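Long-range contacts in putative transcriptional regulator (Listeria innocua, PDB 3LWF), which probably binds DNA as a dimeric transcription factor of the Rrf2 family, through a winged helix-turn-helix domain: residues I73-R78 / V85-P90; G66-A71 / G96-T101; L34-R39 / R48-D53; G26-T31 / H59-L64. All coordinates share one frame; numbering follows the deposited sequence. Where two conformers were deposited one is given.

Contacts 3 and 4 are largely buried and both use helix 24-38, which meets helix 47-54 in one and helix 58-70 in the other. Contact 2 takes up helix 58-70 again, nearer its C-terminal end, against helix 95-102. Contact 1 is the beta hairpin between those two helices in the chain, partly buried and open toward solvent along one face. Chemistry follows place: contact 1 is built on backbone hydrogen bonds, contacts 2 and 4 on apolar touches, and contact 3 joins a leucine-isoleucine touch to a charged, water-bridged side. Ile-73 of contact 1 packs on Ile-98 of contact 2, and Val-74 on Leu-36 of contact 3, making the interiors continuous.

Contact 1 of 4, residues I73-R78 / V85-P90; sequences IVKSIR and VLNGDP. With SO4 (sulfate ion), chain I; SO4 (sulfate ion), chain G; SO4 (sulfate ion), chain J.
Lys-75 and Val-85 face each other as a hydrogen-bonded antiparallel pair, their side chains on the same side of the hairpin. Lys-75 N donates to Val-85 O at 2.9 Å, and Val-85 N returns the bond to Lys-75 O at 3.0 Å. The beta-branched valine suits a strand; its CG2 lies 4.0 Å from Lys-75 CB, and both its methyls touch Ile-77 CD1, whose side chain crosses it at about a right angle. Beyond the strand, Asn-87 N donates to Ile-73 O over 2.8 Å. Asn-87 CG stands anti to the backbone N (chi1 -169°), which brings the amide beside the aliphatic shaft of Lys-75, CG to CG 3.6 Å. The two side chains then cross obliquely, and the link from Lys-75 NZ to Asn-87 OD1 is weak at 3.4 Å. The firmer hold on the amide is Asn-87 ND2 to Gly-72 O. On the other face, Val-74 and Leu-86 turn to Leu-36 of helix 24-38. Sulfates, probably from the crystallisation liquor, gather at the polar residues: Ser-76 OG donates to a sulfate O2 at 2.6 Å, while another lies over one face of the Arg-78 guanidinium. Apolar where Val-74 and Leu-86 meet the helices, and holding sulfates at Ser-76 and, weakly, at Arg-78, the hairpin is consistent with a wing that approaches DNA phosphates.

Contact 2 of 4, residues G66-A71 / G96-T101; sequences GPLRNA and GDIIRT. With SO4 (sulfate ion), chain L.
Pro-67 and Thr-101 make the closest touch here, while the flat guanidinium of Arg-69 takes no part in it. Over one of its faces lies Gly-66 O, offset toward the rim, and O3 of a sulfate, probably from the crystallisation liquor, sits at its edge, in the plane, with a weak bond from Arg-69 NH2. The same NH2 donates to Asn-70 OD1 at 3.3 Å, from above the amide carbonyl plane. Asn-70 ND2 holds the sulfate more firmly, 2.7 Å from its O4, so amide and guanidinium share one anion. Across the contact Thr-101 does most of the work. Its CG2 stands anti to the backbone nitrogen and reaches Pro-67 O at 3.4 Å, Pro-67 CB at 3.8 Å and Ala-71 CB at 4.1 Å. Ala-71 and the Pro-67 ring present short, compact carbons that this methyl can approach. Deeper in, Leu-68 CD2 meets Ile-98 CG2 at 4.4 Å. The threonine hydroxyl is spent within its own helix, Thr-101 OG1 donating to Asp-97 O at 2.6 Å. The interface is therefore apolar, whereas Arg-69 and Asn-70 at the end of helix 58-70 hold an anion, perhaps consistent with a phosphate-facing surface.

Contact 3 of 4, residues L34-R39 / R48-D53; sequences LELAKR and RSIAQD
In the winged helix-turn-helix domain, helix 24-38 packs against helix 47-54, the first of the two helices of the helix-turn-helix, and Ile-50 of the latter makes the apolar part of the contact. The segments' axes approach to 11.6 Å at an angle of 110°, so only a few side chains bridge the gap. Ile-50 CD1, carried out on an extended CG1 branch (chi2 173°), reaches Leu-36 CD2 at 4.2 Å and the CB of Glu-35 at 4.3 Å. Both apolar residues also rest on Ile-45, in the loop between the helices. Farther out the contact turns polar. The bend in Glu-35 at chi2 (-59°) turns its carboxylate toward the C-terminal end of its own helix, where Arg-39 takes one oxygen side-on: NE and NH2 both donate to Glu-35 OE1, each at 3.1 Å and nearly in the guanidinium plane. Lys-38 NZ completes the salt-bridge network, 2.9 Å from Glu-35 OE2 on the syn side. Opposite stands Asp-53, whose OD2 comes within 4.1 Å of Glu-35 OE1, the two carboxylates at a steep angle. A water reconciles them, donating to Glu-35 OE1 at 2.7 Å and to Asp-53 OD2 at 2.6 Å. Arg-39 NH2 is also near Asp-53 OD2, but well off the guanidinium plane, so that only charge attraction operates. The buried glutamate thus has two cations and a water around it, which probably favours its ionised form and offsets the nearness of the second carboxylate.

Contact 4 of 4, residues G26-T31 / H59-L64; sequences GRYGLT and HYLEQL
Tyr-28 points from helix 24-38 directly at helix 58-70, and each part of it meets a different partner. Its CB is gripped by two leucines one turn apart: Leu-64 CD1 presses on it at 3.5 Å and Leu-61 CD2 lies at 4.1 Å. From there CG stands anti to the carbonyl carbon (chi1 -68°), which carries the ring alongside the partner helix to Tyr-60. Along one side of the ring, Tyr-28 CD2 comes 3.5 Å from Tyr-60 CE2, and Tyr-28 CE2 is 3.9 Å from the same carbon. The ring planes stand at 80° and the centroids 5.8 Å apart, but neither ring lies over the face of the other. They meet rim to rim, with Tyr-28 CD2 at the edge of the Tyr-60 ring and near its plane. Such an arrangement gives close apolar contact and leaves the phenol of Tyr-60 to another task, a hydrogen bond between Tyr-60 OH and Thr-24 OG1. Next to Tyr-28, Gly-29 brings no side chain to the interface, and Leu-64 CD1 approaches its backbone N to 4.0 Å; here the CA atoms of Gly-29 and Leu-64 are just 6.4 Å apart. The wholly apolar leucines suit the buried positions 61 and 64, while a tyrosine suits the partly exposed ones, packing its ring and keeping a hydroxyl for a polar partner, as Tyr-60 does. The segments cross at nearly a right angle (91°), with Leu-61 also packed on Ala-51 of helix 47-54, Gly-29 and Leu-30 lying against Ile-98 of helix 95-102, and Tyr-28 touching Met-112 of the second subunit.

Contact 1 of 4, residues I73-R78 / V85-P90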
# COMPACT_ATOMS: atom_id res chain seq x y z
N ILE A 73 -15.42 19.08 -7.68
CA ILE A 73 -14.05 19.38 -7.29
C ILE A 73 -13.53 20.58 -8.09
O ILE A 73 -12.72 21.39 -7.58
CB ILE A 73 -13.15 18.13 -7.44
CG1 ILE A 73 -13.60 17.07 -6.43
CG2 ILE A 73 -11.66 18.45 -7.22
CD1 ILE A 73 -13.08 15.60 -6.70
N VAL A 74 -13.98 20.69 -9.34
CA VAL A 74 -13.62 21.81 -10.19
C VAL A 74 -14.90 22.39 -10.74
O VAL A 74 -15.95 21.75 -10.67
CB VAL A 74 -12.71 21.38 -11.33
CG1 VAL A 74 -11.46 20.76 -10.76
CG2 VAL A 74 -13.47 20.48 -12.39
N LYS A 75 -14.84 23.63 -11.21
CA LYS A 75 -15.94 24.22 -11.96
C LYS A 75 -15.44 24.75 -13.30
O LYS A 75 -14.28 25.24 -13.38
CB LYS A 75 -16.55 25.39 -11.21
CG LYS A 75 -17.56 24.95 -10.18
CD LYS A 75 -18.79 25.79 -10.23
CE LYS A 75 -19.84 25.29 -9.25
NZ LYS A 75 -19.87 26.14 -8.07
N SER A 76 -16.30 24.63 -14.31
CA SER A 76 -15.98 25.15 -15.65
C SER A 76 -16.62 26.52 -15.82
O SER A 76 -17.67 26.80 -15.23
CB SER A 76 -16.49 24.22 -16.75
OG SER A 76 -17.88 24.07 -16.69
N ILE A 77 -15.94 27.36 -16.60
CA ILE A 77 -16.43 28.65 -17.06
C ILE A 77 -16.30 28.59 -18.60
O ILE A 77 -15.21 28.33 -19.12
CB ILE A 77 -15.60 29.82 -16.51
CG1 ILE A 77 -15.68 29.86 -14.98
CG2 ILE A 77 -16.08 31.20 -17.10
CD1 ILE A 77 -14.87 28.77 -14.24
N ARG A 78 -17.39 28.79 -19.33
CA ARG A 78 -17.30 28.71 -20.78
C ARG A 78 -16.80 30.01 -21.39
O ARG A 78 -16.68 31.02 -20.69
CB ARG A 78 -18.62 28.30 -21.38
CG ARG A 78 -19.73 29.23 -21.08
CD ARG A 78 -20.97 28.84 -21.84
NE ARG A 78 -20.77 29.08 -23.27
CZ ARG A 78 -21.34 28.39 -24.23
NH1 ARG A 78 -22.18 27.40 -23.95
NH2 ARG A 78 -21.07 28.70 -25.49
N VAL A 85 -11.62 26.28 -12.59
CA VAL A 85 -11.14 26.74 -11.28
C VAL A 85 -11.36 25.62 -10.25
O VAL A 85 -12.26 24.80 -10.43
CB VAL A 85 -11.89 28.03 -10.80
CG1 VAL A 85 -11.61 29.21 -11.78
CG2 VAL A 85 -13.40 27.81 -10.59
N LEU A 86 -10.55 25.59 -9.19
CA LEU A 86 -10.81 24.65 -8.11
C LEU A 86 -12.12 25.05 -7.41
O LEU A 86 -12.37 26.20 -7.19
CB LEU A 86 -9.65 24.66 -7.10
CG LEU A 86 -9.57 23.51 -6.10
CD1 LEU A 86 -9.33 22.24 -6.87
CD2 LEU A 86 -8.42 23.74 -5.12
N ASN A 87 -12.98 24.12 -7.10
CA ASN A 87 -14.23 24.48 -6.49
C ASN A 87 -14.25 24.23 -4.98
O ASN A 87 -15.20 23.69 -4.44
CB ASN A 87 -15.36 23.72 -7.12
CG ASN A 87 -16.71 24.26 -6.71
OD1 ASN A 87 -16.91 25.45 -6.63
ND2 ASN A 87 -17.65 23.38 -6.47
N GLY A 88 -13.26 24.68 -4.28
CA GLY A 88 -13.29 24.52 -2.84
C GLY A 88 -11.95 24.89 -2.28
O GLY A 88 -11.05 25.31 -3.00
N ASP A 89 -11.83 24.68 -0.98
CA ASP A 89 -10.63 25.04 -0.26
C ASP A 89 -9.61 23.92 -0.44
O ASP A 89 -9.91 22.80 -0.10
CB ASP A 89 -11.04 25.16 1.21
CG ASP A 89 -9.97 25.77 2.07
OD1 ASP A 89 -8.83 25.95 1.62
OD2 ASP A 89 -10.33 26.11 3.21
N PRO A 90 -8.39 24.23 -0.91
CA PRO A 90 -7.35 23.22 -0.97
C PRO A 90 -7.00 22.59 0.39
O PRO A 90 -6.43 21.49 0.42
CB PRO A 90 -6.14 23.95 -1.59
CG PRO A 90 -6.49 25.36 -1.69
CD PRO A 90 -7.93 25.56 -1.35
S SO4 I . -17.42 28.03 -25.47
O1 SO4 I . -18.40 26.95 -25.42
O2 SO4 I . -16.35 27.76 -24.51
O3 SO4 I . -16.84 28.14 -26.80
O4 SO4 I . -18.12 29.29 -25.21
S SO4 G . -21.76 24.99 -5.56
O1 SO4 G . -22.68 26.13 -5.59
O2 SO4 G . -21.68 24.41 -4.23
O3 SO4 G . -22.22 23.94 -6.46
O4 SO4 G . -20.41 25.43 -5.88
S SO4 J . -19.96 22.27 -18.59
O1 SO4 J . -20.74 22.07 -17.36
O2 SO4 J . -18.54 22.11 -18.26
O3 SO4 J . -20.33 21.32 -19.63
O4 SO4 J . -20.23 23.61 -19.10

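Contact 2 of 4, residues G66-A71 / G96-T101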
# COMPACT_ATOMS: atom_id res chain seq x y z
N GLY A 66 -14.06 15.84 -16.59
CA GLY A 66 -15.51 15.59 -16.48
C GLY A 66 -15.88 15.02 -15.12
O GLY A 66 -16.69 15.59 -14.40
N PRO A 67 -15.27 13.89 -14.75
CA PRO A 67 -15.59 13.33 -13.44
C PRO A 67 -15.27 14.29 -12.30
O PRO A 67 -16.02 14.34 -11.33
CB PRO A 67 -14.72 12.09 -13.38
CG PRO A 67 -14.57 11.68 -14.81
CD PRO A 67 -14.50 12.95 -15.59
N LEU A 68 -14.17 15.07 -12.41
CA LEU A 68 -13.83 16.07 -11.40
C LEU A 68 -14.92 17.15 -11.30
O LEU A 68 -15.32 17.57 -10.19
CB LEU A 68 -12.46 16.74 -11.70
CG LEU A 68 -11.25 15.81 -11.60
CD1 LEU A 68 -9.91 16.52 -11.99
CD2 LEU A 68 -11.17 15.23 -10.20
N ARG A 69 -15.41 17.58 -12.44
CA ARG A 69 -16.43 18.61 -12.50
C ARG A 69 -17.74 18.06 -11.94
O ARG A 69 -18.39 18.67 -11.08
CB ARG A 69 -16.59 19.10 -13.95
CG ARG A 69 -17.45 20.35 -14.12
CD ARG A 69 -17.92 20.54 -15.57
NE ARG A 69 -18.63 19.35 -15.99
CZ ARG A 69 -18.33 18.59 -17.04
NH1 ARG A 69 -17.33 18.93 -17.85
NH2 ARG A 69 -19.03 17.48 -17.28
N ASN A 70 -18.11 16.88 -12.38
CA ASN A 70 -19.36 16.28 -11.91
C ASN A 70 -19.33 16.01 -10.40
O ASN A 70 -20.35 16.01 -9.79
CB ASN A 70 -19.66 14.98 -12.67
CG ASN A 70 -20.05 15.23 -14.15
OD1 ASN A 70 -20.36 16.34 -14.54
ND2 ASN A 70 -20.03 14.18 -14.95
N ALA A 71 -18.16 15.79 -9.80
CA ALA A 71 -18.06 15.52 -8.37
C ALA A 71 -17.94 16.82 -7.56
O ALA A 71 -17.80 16.74 -6.37
CB ALA A 71 -16.86 14.59 -8.07
N GLY A 96 -7.73 11.58 -1.50
CA GLY A 96 -8.83 10.61 -1.73
C GLY A 96 -9.97 11.08 -2.62
O GLY A 96 -10.42 10.33 -3.53
N ASP A 97 -10.44 12.31 -2.38
CA ASP A 97 -11.44 12.97 -3.22
C ASP A 97 -11.08 12.81 -4.69
O ASP A 97 -11.87 12.35 -5.46
CB ASP A 97 -11.52 14.50 -2.93
CG ASP A 97 -12.20 14.83 -1.60
OD1 ASP A 97 -13.04 14.03 -1.19
OD2 ASP A 97 -11.90 15.88 -0.97
N ILE A 98 -9.86 13.22 -5.05
CA ILE A 98 -9.43 13.24 -6.41
C ILE A 98 -9.20 11.82 -6.96
O ILE A 98 -9.75 11.47 -8.00
CB ILE A 98 -8.08 14.00 -6.58
CG1 ILE A 98 -8.10 15.45 -6.04
CG2 ILE A 98 -7.62 13.90 -8.02
CD1 ILE A 98 -9.35 16.20 -6.15
N ILE A 99 -8.38 11.03 -6.26
CA ILE A 99 -7.95 9.73 -6.71
C ILE A 99 -9.15 8.80 -6.86
O ILE A 99 -9.30 8.15 -7.88
CB ILE A 99 -6.93 9.09 -5.71
CG1 ILE A 99 -5.59 9.85 -5.65
CG2 ILE A 99 -6.68 7.59 -6.00
CD1 ILE A 99 -4.83 9.92 -6.93
N ARG A 100 -10.03 8.74 -5.88
CA ARG A 100 -11.17 7.81 -6.00
C ARG A 100 -12.19 8.29 -7.03
O ARG A 100 -12.98 7.48 -7.53
CB ARG A 100 -11.84 7.57 -4.66
CG ARG A 100 -10.93 6.92 -3.63
CD ARG A 100 -11.76 6.16 -2.60
NE ARG A 100 -10.98 5.76 -1.43
CZ ARG A 100 -10.68 6.57 -0.42
NH1 ARG A 100 -11.05 7.85 -0.45
NH2 ARG A 100 -9.98 6.12 0.61
N THR A 101 -12.19 9.58 -7.37
CA THR A 101 -13.06 10.07 -8.46
C THR A 101 -12.57 9.56 -9.81
O THR A 101 -13.36 9.22 -10.68
CB THR A 101 -13.16 11.63 -8.47
OG1 THR A 101 -13.71 12.08 -7.23
CG2 THR A 101 -14.02 12.13 -9.62
S SO4 L . -18.78 13.91 -18.68
O1 SO4 L . -19.62 13.00 -19.47
O2 SO4 L . -17.61 13.20 -18.10
O3 SO4 L . -18.32 15.06 -19.47
O4 SO4 L . -19.67 14.44 -17.65

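Contact 3 of 4, residues L34-R39 / R48-D53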
# COMPACT_ATOMS: atom_id res chain seq x y z
N LEU A 34 -3.96 20.16 -8.44
CA LEU A 34 -2.86 20.91 -7.84
C LEU A 34 -2.55 22.19 -8.57
O LEU A 34 -2.17 23.21 -7.94
CB LEU A 34 -1.58 20.06 -7.74
CG LEU A 34 -1.62 18.89 -6.75
CD1 LEU A 34 -0.38 17.96 -7.05
CD2 LEU A 34 -1.71 19.32 -5.26
N GLU A 35 -2.56 22.15 -9.90
CA GLU A 35 -2.29 23.39 -10.66
C GLU A 35 -3.41 24.41 -10.45
O GLU A 35 -3.16 25.62 -10.34
CB GLU A 35 -2.15 23.10 -12.15
CG GLU A 35 -0.88 22.41 -12.48
CD GLU A 35 0.31 23.22 -12.05
OE1 GLU A 35 0.36 24.39 -12.47
OE2 GLU A 35 1.15 22.70 -11.29
N LEU A 36 -4.65 23.93 -10.38
CA LEU A 36 -5.77 24.82 -10.06
C LEU A 36 -5.64 25.36 -8.64
O LEU A 36 -5.95 26.53 -8.40
CB LEU A 36 -7.13 24.13 -10.29
CG LEU A 36 -7.43 23.68 -11.73
CD1 LEU A 36 -8.77 22.96 -11.76
CD2 LEU A 36 -7.43 24.83 -12.73
N ALA A 37 -5.12 24.56 -7.72
CA ALA A 37 -4.91 24.99 -6.33
C ALA A 37 -3.82 26.07 -6.22
O ALA A 37 -3.99 27.05 -5.52
CB ALA A 37 -4.58 23.80 -5.42
N LYS A 38 -2.74 25.91 -6.96
CA LYS A 38 -1.73 26.94 -7.04
C LYS A 38 -2.27 28.25 -7.60
O LYS A 38 -1.75 29.31 -7.28
CB LYS A 38 -0.56 26.52 -7.95
CG LYS A 38 0.32 25.44 -7.43
CD LYS A 38 1.39 25.06 -8.45
CE LYS A 38 1.96 23.69 -8.16
NZ LYS A 38 3.00 23.32 -9.14
N ARG A 39 -3.25 28.19 -8.50
CA ARG A 39 -3.57 29.37 -9.28
C ARG A 39 -4.90 29.98 -8.85
O ARG A 39 -5.50 30.76 -9.61
CB ARG A 39 -3.59 29.02 -10.77
CG ARG A 39 -2.21 28.79 -11.33
CD ARG A 39 -2.16 27.82 -12.52
NE ARG A 39 -0.85 27.20 -12.59
CZ ARG A 39 0.24 27.86 -12.98
NH1 ARG A 39 0.17 29.13 -13.36
NH2 ARG A 39 1.40 27.25 -12.99
N ARG A 48 -5.66 23.63 -21.94
CA ARG A 48 -4.60 23.77 -22.93
C ARG A 48 -3.33 24.24 -22.23
O ARG A 48 -2.27 23.68 -22.45
CB ARG A 48 -5.04 24.75 -24.02
CG ARG A 48 -3.99 25.21 -25.02
CD ARG A 48 -4.57 26.36 -25.87
NE ARG A 48 -3.53 27.00 -26.66
CZ ARG A 48 -3.18 26.68 -27.91
NH1 ARG A 48 -3.79 25.69 -28.56
NH2 ARG A 48 -2.21 27.36 -28.51
N SER A 49 -3.45 25.24 -21.35
CA SER A 49 -2.28 25.78 -20.64
C SER A 49 -1.64 24.75 -19.69
O SER A 49 -0.43 24.58 -19.68
CB SER A 49 -2.65 27.08 -19.90
OG SER A 49 -3.52 26.80 -18.80
N ILE A 50 -2.44 24.04 -18.92
CA ILE A 50 -1.90 22.95 -18.08
C ILE A 50 -1.21 21.86 -18.94
O ILE A 50 -0.06 21.48 -18.67
CB ILE A 50 -3.00 22.28 -17.17
CG1 ILE A 50 -3.65 23.32 -16.26
CG2 ILE A 50 -2.39 21.18 -16.33
CD1 ILE A 50 -4.86 22.83 -15.46
N ALA A 51 -1.90 21.42 -19.99
CA ALA A 51 -1.34 20.46 -20.94
C ALA A 51 0.02 20.95 -21.50
O ALA A 51 1.01 20.19 -21.46
CB ALA A 51 -2.30 20.15 -22.07
N GLN A 52 0.08 22.17 -22.04
CA GLN A 52 1.34 22.70 -22.57
C GLN A 52 2.41 22.75 -21.47
O GLN A 52 3.52 22.29 -21.65
CB GLN A 52 1.12 24.06 -23.24
CG GLN A 52 0.29 23.97 -24.53
CD GLN A 52 -0.08 25.32 -25.16
OE1 GLN A 52 -0.04 26.37 -24.52
NE2 GLN A 52 -0.47 25.27 -26.43
N ASP A 53 2.05 23.29 -20.31
CA ASP A 53 3.01 23.42 -19.20
C ASP A 53 3.62 22.07 -18.76
O ASP A 53 4.80 21.98 -18.48
CB ASP A 53 2.32 24.09 -18.01
CG ASP A 53 3.29 24.44 -16.87
OD1 ASP A 53 4.40 24.92 -17.15
OD2 ASP A 53 2.93 24.23 -15.70
O HOH W 1 0.40 24.02 -15.18

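Contact 4 of 4, residues G26-T31 / H59-L64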
# COMPACT_ATOMS: atom_id res chain seq x y z
N GLY A 26 -5.66 9.03 -12.10
CA GLY A 26 -5.52 9.62 -10.78
C GLY A 26 -4.35 10.59 -10.75
O GLY A 26 -4.43 11.67 -10.16
N ARG A 27 -3.23 10.19 -11.32
CA ARG A 27 -2.05 11.01 -11.22
C ARG A 27 -2.23 12.33 -11.96
O ARG A 27 -1.87 13.38 -11.46
CB ARG A 27 -0.80 10.28 -11.73
CG ARG A 27 -0.41 9.10 -10.84
CD ARG A 27 0.62 8.26 -11.52
NE ARG A 27 0.79 6.95 -10.91
CZ ARG A 27 1.88 6.52 -10.27
NH1 ARG A 27 2.95 7.29 -10.12
NH2 ARG A 27 1.90 5.30 -9.79
N TYR A 28 -2.73 12.28 -13.19
CA TYR A 28 -2.95 13.52 -13.95
C TYR A 28 -4.11 14.33 -13.37
O TYR A 28 -4.14 15.55 -13.52
CB TYR A 28 -3.19 13.22 -15.41
CG TYR A 28 -2.01 12.68 -16.17
CD1 TYR A 28 -0.77 12.52 -15.58
CD2 TYR A 28 -2.14 12.35 -17.51
CE1 TYR A 28 0.30 11.99 -16.29
CE2 TYR A 28 -1.09 11.85 -18.23
CZ TYR A 28 0.13 11.66 -17.62
OH TYR A 28 1.18 11.16 -18.35
N GLY A 29 -5.07 13.65 -12.76
CA GLY A 29 -6.13 14.30 -12.01
C GLY A 29 -5.52 15.16 -10.90
O GLY A 29 -5.94 16.28 -10.66
N LEU A 30 -4.55 14.59 -10.21
CA LEU A 30 -3.84 15.31 -9.20
C LEU A 30 -3.09 16.47 -9.81
O LEU A 30 -3.10 17.55 -9.23
CB LEU A 30 -2.86 14.45 -8.40
CG LEU A 30 -3.34 13.86 -7.08
CD1 LEU A 30 -2.18 13.10 -6.39
CD2 LEU A 30 -3.97 14.93 -6.11
N THR A 31 -2.41 16.24 -10.94
CA THR A 31 -1.69 17.34 -11.57
C THR A 31 -2.68 18.50 -11.84
O THR A 31 -2.38 19.64 -11.57
CB THR A 31 -0.93 16.90 -12.82
OG1 THR A 31 0.16 16.05 -12.45
CG2 THR A 31 -0.35 18.12 -13.59
N HIS A 59 -6.28 16.60 -24.92
CA HIS A 59 -7.45 15.76 -25.20
C HIS A 59 -7.66 14.71 -24.12
O HIS A 59 -8.79 14.40 -23.76
CB HIS A 59 -7.31 15.09 -26.60
CG HIS A 59 -8.60 14.54 -27.17
ND1 HIS A 59 -9.82 15.15 -27.00
CD2 HIS A 59 -8.84 13.46 -27.96
CE1 HIS A 59 -10.76 14.46 -27.62
NE2 HIS A 59 -10.19 13.43 -28.22
N TYR A 60 -6.57 14.13 -23.62
CA TYR A 60 -6.64 13.23 -22.46
C TYR A 60 -7.11 13.95 -21.16
O TYR A 60 -7.97 13.43 -20.45
CB TYR A 60 -5.30 12.52 -22.24
CG TYR A 60 -5.37 11.43 -21.17
CD1 TYR A 60 -6.26 10.36 -21.28
CD2 TYR A 60 -4.57 11.47 -20.05
CE1 TYR A 60 -6.31 9.34 -20.31
CE2 TYR A 60 -4.62 10.49 -19.09
CZ TYR A 60 -5.50 9.44 -19.20
OH TYR A 60 -5.49 8.48 -18.23
N LEU A 61 -6.62 15.15 -20.90
CA LEU A 61 -7.05 15.87 -19.68
C LEU A 61 -8.53 16.17 -19.78
O LEU A 61 -9.23 16.17 -18.76
CB LEU A 61 -6.25 17.17 -19.44
CG LEU A 61 -4.75 17.02 -19.26
CD1 LEU A 61 -4.08 18.35 -18.93
CD2 LEU A 61 -4.43 15.98 -18.22
N GLU A 62 -9.02 16.41 -21.00
CA GLU A 62 -10.42 16.79 -21.19
C GLU A 62 -11.28 15.63 -20.77
O GLU A 62 -12.39 15.84 -20.38
CB GLU A 62 -10.78 17.09 -22.66
CG GLU A 62 -10.44 18.49 -23.15
CD GLU A 62 -10.54 18.61 -24.70
OE1 GLU A 62 -11.40 17.94 -25.30
OE2 GLU A 62 -9.74 19.36 -25.33
N GLN A 63 -10.75 14.42 -20.86
CA GLN A 63 -11.44 13.24 -20.43
C GLN A 63 -11.39 13.04 -18.92
O GLN A 63 -12.21 12.33 -18.39
CB GLN A 63 -10.83 11.99 -21.07
CG GLN A 63 -10.62 12.06 -22.59
CD GLN A 63 -11.83 12.53 -23.32
OE1 GLN A 63 -12.93 11.98 -23.14
NE2 GLN A 63 -11.65 13.53 -24.17
N LEU A 64 -10.41 13.61 -18.25
CA LEU A 64 -10.35 13.48 -16.80
C LEU A 64 -11.14 14.56 -16.09
O LEU A 64 -11.52 14.37 -14.93
CB LEU A 64 -8.90 13.52 -16.31
CG LEU A 64 -7.97 12.47 -16.89
CD1 LEU A 64 -6.54 12.66 -16.33
CD2 LEU A 64 -8.54 11.09 -16.57